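Local coordinates for gene 2 protein (Enterobacteria phage Sf6, PDB 5C12), which supplies, through this C-terminal nuclease domain of the large terminase subunit, the metal-dependent DNA cleavage needed for viral genome packaging, at residues G45-A50 with Y63-G68; S69-I74 with L199-E204. The protein carries 1 engineered substitution. All coordinates share one frame; numbering follows the deposited sequence.

Overall arrangement
The two contacts illustrate how neighbouring strands link a metal-site hairpin to the edge of one sheet. Contact 1 pairs the first two strands in the chain, and contact 2 joins the third to a short strand from much later in the sequence. Their centres lie 9 Å apart, and neighbouring strands 61-67 and 70-77 unite them: Ser65 O approaches Lys72 N at 2.9 Å and Ser65 N approaches Arg73 O at 3.0 Å, both probable hydrogen bonds. Contact 1 runs toward the nuclease site, where Asp52 and Asp252 hold magnesium; the Ala50 side chain is about 10 Å from a magnesium ion. Contact 2 lies away from the metal-binding residues, at the sheet's edge.

Contact 1. Residues G45-A50 with Y63-G68; sequences GAVVSA and YASRHG
Ser49 and Tyr63 meet through their first torsions: the serine OG stands beside its own backbone N (chi1 -65°), whereas the tyrosine CG lies opposite its N (chi1 173°), which leans the ring forward along its own strand and across to the 47-50 strand. Ser49 OG thereby lies 2.8 Å from Tyr63 OH, at hydrogen-bonding distance. On the same face, Ser65 OG comes to 2.9 Å from Ser49 OG, a hydrogen bond in which either hydroxyl may donate. Two hydroxyls thus close on one buried serine oxygen, with the sharing of protons left open, and Asp96 holds the Tyr63 hydroxyl by a hydrogen bond from outside the pair. Val47 continues this face, its CG1 methyl 3.6 Å from Ser65 OG.

The backbones beneath form the antiparallel hairpin that opens the RNase H-like fold of terminase nucleases, with strand directions 171° apart. Val48 with Arg66 and Ala50 with Ala64 are hydrogen-bonded pairs, the former including Val48 N to Arg66 O at 2.9 Å; Val47 with His67 and Ser49 with Ser65 are the non-hydrogen-bonded ones. The first strand carries on to Asp52, a magnesium ligand.

Arg66 and Val48 extend side by side on the other face, with Val48 CG2 over one face of the guanidinium, 4.2 Å from NH2, and near its rim. Bonds from two of its nitrogens fix the rotation of the guanidinium: NH1 bonds to Gly68 O at 2.8 Å, nearly in the guanidinium plane, although it meets that carbonyl from above, and NE bonds to the carbonyl of Cys257. Past the strand ends, Gly68 N still donates to Ala46 O (2.9 Å), on a backbone whose positive phi favours glycine. Beside it the His67 ring turns an edge to the other chain segment, with CD2 3.2 Å from Gly45 O.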
loop_
_atom_site.group_PDB
_atom_site.type_symbol
_atom_site.label_atom_id
_atom_site.label_comp_id
_atom_site.label_asym_id
_atom_site.label_seq_id
_atom_site.Cartn_x
_atom_site.Cartn_y
_atom_site.Cartn_z
ATOM N N GLY A 45 -4.172 14.668 -7.810
ATOM C CA GLY A 45 -5.173 13.635 -7.630
ATOM C C GLY A 45 -5.699 13.649 -6.215
ATOM O O GLY A 45 -5.524 14.626 -5.478
ATOM N N ALA A 46 -6.421 12.593 -5.858
ATOM C CA ALA A 46 -6.948 12.484 -4.513
ATOM C C ALA A 46 -5.836 12.185 -3.509
ATOM O O ALA A 46 -4.737 11.707 -3.878
ATOM C CB ALA A 46 -8.003 11.394 -4.463
ATOM N N VAL A 47 -6.113 12.461 -2.241
ATOM C CA VAL A 47 -5.260 11.993 -1.174
ATOM C C VAL A 47 -5.855 10.701 -0.640
ATOM O O VAL A 47 -7.026 10.663 -0.261
ATOM C CB VAL A 47 -5.083 13.030 -0.064
ATOM C CG1 VAL A 47 -4.279 12.440 1.089
ATOM C CG2 VAL A 47 -4.387 14.272 -0.617
ATOM N N VAL A 48 -5.055 9.640 -0.660
ATOM C CA VAL A 48 -5.437 8.311 -0.225
ATOM C C VAL A 48 -4.541 7.854 0.907
ATOM O O VAL A 48 -3.317 7.867 0.786
ATOM C CB VAL A 48 -5.366 7.270 -1.370
ATOM C CG1 VAL A 48 -5.962 5.929 -0.915
ATOM C CG2 VAL A 48 -6.081 7.763 -2.622
ATOM N N SER A 49 -5.152 7.408 1.992
ATOM C CA SER A 49 -4.445 6.979 3.191
ATOM C C SER A 49 -4.913 5.593 3.552
ATOM O O SER A 49 -6.071 5.235 3.296
ATOM C CB SER A 49 -4.753 7.901 4.374
ATOM O OG SER A 49 -4.273 9.217 4.180
ATOM N N ALA A 50 -4.047 4.796 4.149
ATOM C CA ALA A 50 -4.426 3.461 4.564
ATOM C C ALA A 50 -3.698 3.042 5.822
ATOM O O ALA A 50 -2.601 3.519 6.132
ATOM C CB ALA A 50 -4.206 2.429 3.431
ATOM N N TYR A 63 0.813 3.022 8.669
ATOM C CA TYR A 63 0.029 4.020 7.967
ATOM C C TYR A 63 0.803 4.529 6.773
ATOM O O TYR A 63 2.010 4.698 6.837
ATOM C CB TYR A 63 -0.291 5.178 8.899
ATOM C CG TYR A 63 -0.952 6.370 8.254
ATOM C CD1 TYR A 63 -0.217 7.341 7.618
ATOM C CD2 TYR A 63 -2.323 6.519 8.275
ATOM C CE1 TYR A 63 -0.816 8.431 7.030
ATOM C CE2 TYR A 63 -2.924 7.593 7.699
ATOM C CZ TYR A 63 -2.186 8.546 7.072
ATOM O OH TYR A 63 -2.825 9.646 6.530
ATOM N N ALA A 64 0.094 4.788 5.694
ATOM C CA ALA A 64 0.702 5.367 4.504
ATOM C C ALA A 64 -0.265 6.339 3.886
ATOM O O ALA A 64 -1.474 6.142 3.981
ATOM C CB ALA A 64 1.072 4.289 3.515
ATOM N N SER A 65 0.242 7.398 3.267
ATOM C CA SER A 65 -0.620 8.313 2.550
ATOM C C SER A 65 0.071 8.817 1.304
ATOM O O SER A 65 1.288 9.033 1.306
ATOM C CB SER A 65 -1.000 9.495 3.434
ATOM O OG SER A 65 -1.943 10.323 2.788
ATOM N N ARG A 66 -0.712 9.019 0.251
ATOM C CA ARG A 66 -0.200 9.624 -0.968
ATOM C C ARG A 66 -1.154 10.675 -1.480
ATOM O O ARG A 66 -2.373 10.607 -1.244
ATOM C CB ARG A 66 -0.003 8.548 -2.031
ATOM C CG ARG A 66 -1.270 7.885 -2.541
ATOM C CD ARG A 66 -0.976 6.729 -3.473
ATOM N NE ARG A 66 -2.177 5.994 -3.883
ATOM C CZ ARG A 66 -2.849 6.173 -5.010
ATOM N NH1 ARG A 66 -2.482 7.087 -5.906
ATOM N NH2 ARG A 66 -3.891 5.403 -5.271
ATOM N N HIS A 67 -0.611 11.625 -2.215
ATOM C CA HIS A 67 -1.374 12.599 -2.960
ATOM C C HIS A 67 -1.124 12.227 -4.405
ATOM O O HIS A 67 -0.014 12.394 -4.906
ATOM C CB HIS A 67 -0.889 14.016 -2.645
ATOM C CG HIS A 67 -1.559 15.079 -3.453
ATOM N ND1 HIS A 67 -1.133 16.394 -3.453
ATOM C CD2 HIS A 67 -2.617 15.027 -4.296
ATOM C CE1 HIS A 67 -1.899 17.104 -4.261
ATOM N NE2 HIS A 67 -2.811 16.301 -4.777
ATOM N N GLY A 68 -2.131 11.688 -5.091
ATOM C CA GLY A 68 -1.888 11.146 -6.409
ATOM C C GLY A 68 -0.748 10.152 -6.377
ATOM O O GLY A 68 -0.703 9.232 -5.573
#

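Contact 2. Residues S69-I74 with L199-E204; sequences SVVKRI and LSFDKE
Val71 lies against Phe201 and Leu199 where a two-residue parallel strand, 200-201, is added to the edge of the RNase H-like sheet. Segments separated by more than a hundred residues are zipped together here by three backbone bonds. Ser200 uses both of its backbone polar groups: its N donates to Ser69 O at 2.8 Å, almost straight at 173°, and its O accepts from Val71 N at 2.8 Å. Asp202 N adds the last of the three bonds, to Val71 O at 3.0 Å.

Followed outward, the Val71 side chain packs on both neighbours. Its CB rests 3.8 Å from Phe201 CD1, the two side chains running alongside each other. Of its two methyls, CG1 comes nearest the ring at Phe201 CD1, 4.1 Å away, while CG2 sits between Phe201 and Leu199, 3.9 Å from Leu199 CD1, at a similar distance from that residue's other methyl and as close to the ring. The Phe201 ring is brought beside the valine by a CG set next to its own backbone N (chi1 -59°); farther out it meets Phe215 edge-to-face, and helices 168-189 and 208-218 cover this apolar side. Leu199 also lays CD1 against the backbone just ahead of strand 70-77, 3.5 Å from Ser69 O.

Beyond Val71 the partners diverge. Lys72 and Arg73 both face Ser65 of the adjoining strand in a classic beta bulge, whereas the late segment turns into helix 203-206. Asp202 is the N-cap of that helix: its OD1 accepts a bond from Ala205 N. Ser200 OG, on the opposite face from Phe201, is bonded to His36. On that same face Val70 reaches toward the cap residue, and its CG1 methyl stops 3.8 Å from Asp202 CB.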
loop_
_atom_site.group_PDB
_atom_site.type_symbol
_atom_site.label_atom_id
_atom_site.label_comp_id
_atom_site.label_asym_id
_atom_site.label_seq_id
_atom_site.Cartn_x
_atom_site.Cartn_y
_atom_site.Cartn_z
ATOM N N SER A 69 0.225 10.357 -7.266
ATOM C CA SER A 69 1.325 9.432 -7.398
ATOM C C SER A 69 2.525 9.770 -6.506
ATOM O O SER A 69 3.599 9.212 -6.706
ATOM C CB SER A 69 1.773 9.383 -8.872
ATOM O OG SER A 69 0.688 8.905 -9.684
ATOM N N VAL A 70 2.362 10.681 -5.553
ATOM C CA VAL A 70 3.478 11.044 -4.662
ATOM C C VAL A 70 3.155 10.624 -3.236
ATOM O O VAL A 70 2.206 11.130 -2.643
ATOM C CB VAL A 70 3.787 12.548 -4.700
ATOM C CG1 VAL A 70 4.979 12.857 -3.783
ATOM C CG2 VAL A 70 4.108 12.992 -6.130
ATOM N N VAL A 71 3.918 9.675 -2.703
ATOM C CA VAL A 71 3.789 9.230 -1.308
ATOM C C VAL A 71 4.352 10.305 -0.356
ATOM O O VAL A 71 5.481 10.761 -0.527
ATOM C CB VAL A 71 4.505 7.877 -1.092
ATOM C CG1 VAL A 71 4.358 7.388 0.358
ATOM C CG2 VAL A 71 3.972 6.810 -2.049
ATOM N N LYS A 72 3.559 10.725 0.625
ATOM C CA LYS A 72 3.938 11.834 1.489
ATOM C C LYS A 72 4.121 11.480 2.970
ATOM O O LYS A 72 4.771 12.232 3.694
ATOM C CB LYS A 72 2.975 13.005 1.326
ATOM C CG LYS A 72 1.586 12.766 1.785
ATOM C CD LYS A 72 0.763 14.053 1.710
ATOM C CE LYS A 72 -0.652 13.809 2.208
ATOM N NZ LYS A 72 -1.409 15.078 2.131
ATOM N N ARG A 73 3.564 10.361 3.426
ATOM C CA ARG A 73 3.736 9.928 4.804
ATOM C C ARG A 73 3.800 8.426 4.902
ATOM O O ARG A 73 3.014 7.712 4.265
ATOM C CB ARG A 73 2.612 10.440 5.733
ATOM C CG ARG A 73 2.951 10.276 7.211
ATOM C CD ARG A 73 1.823 10.568 8.156
ATOM N NE ARG A 73 1.291 11.912 7.990
ATOM C CZ ARG A 73 1.721 12.981 8.641
ATOM N NH1 ARG A 73 2.725 12.884 9.494
ATOM N NH2 ARG A 73 1.148 14.151 8.430
ATOM N N ILE A 74 4.757 7.954 5.685
ATOM C CA ILE A 74 4.863 6.557 6.109
ATOM C C ILE A 74 5.119 6.535 7.603
ATOM O O ILE A 74 6.122 7.079 8.097
ATOM C CB ILE A 74 6.035 5.823 5.398
ATOM C CG1 ILE A 74 5.867 5.799 3.865
ATOM C CG2 ILE A 74 6.230 4.451 5.980
ATOM C CD1 ILE A 74 4.733 4.944 3.306
ATOM N N LEU A 199 5.071 6.097 -9.260
ATOM C CA LEU A 199 4.965 6.343 -7.831
ATOM C C LEU A 199 6.285 6.944 -7.384
ATOM O O LEU A 199 7.348 6.406 -7.690
ATOM C CB LEU A 199 4.684 5.062 -7.055
ATOM C CG LEU A 199 4.199 5.370 -5.636
ATOM C CD1 LEU A 199 2.811 5.992 -5.641
ATOM C CD2 LEU A 199 4.236 4.095 -4.793
ATOM N N SER A 200 6.207 8.106 -6.757
ATOM C CA SER A 200 7.350 8.802 -6.193
ATOM C C SER A 200 7.281 8.811 -4.683
ATOM O O SER A 200 6.214 9.008 -4.096
ATOM C CB SER A 200 7.395 10.235 -6.712
ATOM O OG SER A 200 8.545 10.917 -6.222
ATOM N N PHE A 201 8.421 8.618 -4.021
ATOM C CA PHE A 201 8.492 8.840 -2.589
ATOM C C PHE A 201 9.041 10.230 -2.268
ATOM O O PHE A 201 10.157 10.555 -2.609
ATOM C CB PHE A 201 9.342 7.764 -1.906
ATOM C CG PHE A 201 8.825 6.378 -2.127
ATOM C CD1 PHE A 201 7.747 5.916 -1.399
ATOM C CD2 PHE A 201 9.418 5.547 -3.068
ATOM C CE1 PHE A 201 7.246 4.643 -1.628
ATOM C CE2 PHE A 201 8.920 4.290 -3.301
ATOM C CZ PHE A 201 7.844 3.829 -2.567
ATOM N N ASP A 202 8.248 11.066 -1.632
ATOM C CA ASP A 202 8.727 12.384 -1.223
ATOM C C ASP A 202 9.607 12.221 0.014
ATOM O O ASP A 202 9.113 12.169 1.141
ATOM C CB ASP A 202 7.542 13.298 -0.968
ATOM C CG ASP A 202 7.949 14.737 -0.723
ATOM O OD1 ASP A 202 9.072 14.986 -0.246
ATOM O OD2 ASP A 202 7.117 15.622 -0.989
ATOM N N LYS A 203 10.913 12.120 -0.202
ATOM C CA LYS A 203 11.824 11.766 0.862
ATOM C C LYS A 203 11.825 12.804 1.986
ATOM O O LYS A 203 11.848 12.441 3.160
ATOM C CB LYS A 203 13.250 11.569 0.320
ATOM C CG LYS A 203 14.267 11.173 1.403
ATOM C CD LYS A 203 15.625 10.829 0.819
ATOM C CE LYS A 203 16.570 10.338 1.908
ATOM N NZ LYS A 203 17.900 9.948 1.369
ATOM N N GLU A 204 11.775 14.087 1.639
ATOM C CA GLU A 204 11.774 15.127 2.660
ATOM C C GLU A 204 10.522 15.050 3.526
ATOM O O GLU A 204 10.596 15.220 4.734
ATOM C CB GLU A 204 11.868 16.512 2.031
ATOM C CG GLU A 204 12.050 17.620 3.056
ATOM C CD GLU A 204 12.215 18.987 2.420
ATOM O OE1 GLU A 204 12.967 19.091 1.428
ATOM O OE2 GLU A 204 11.586 19.952 2.910
#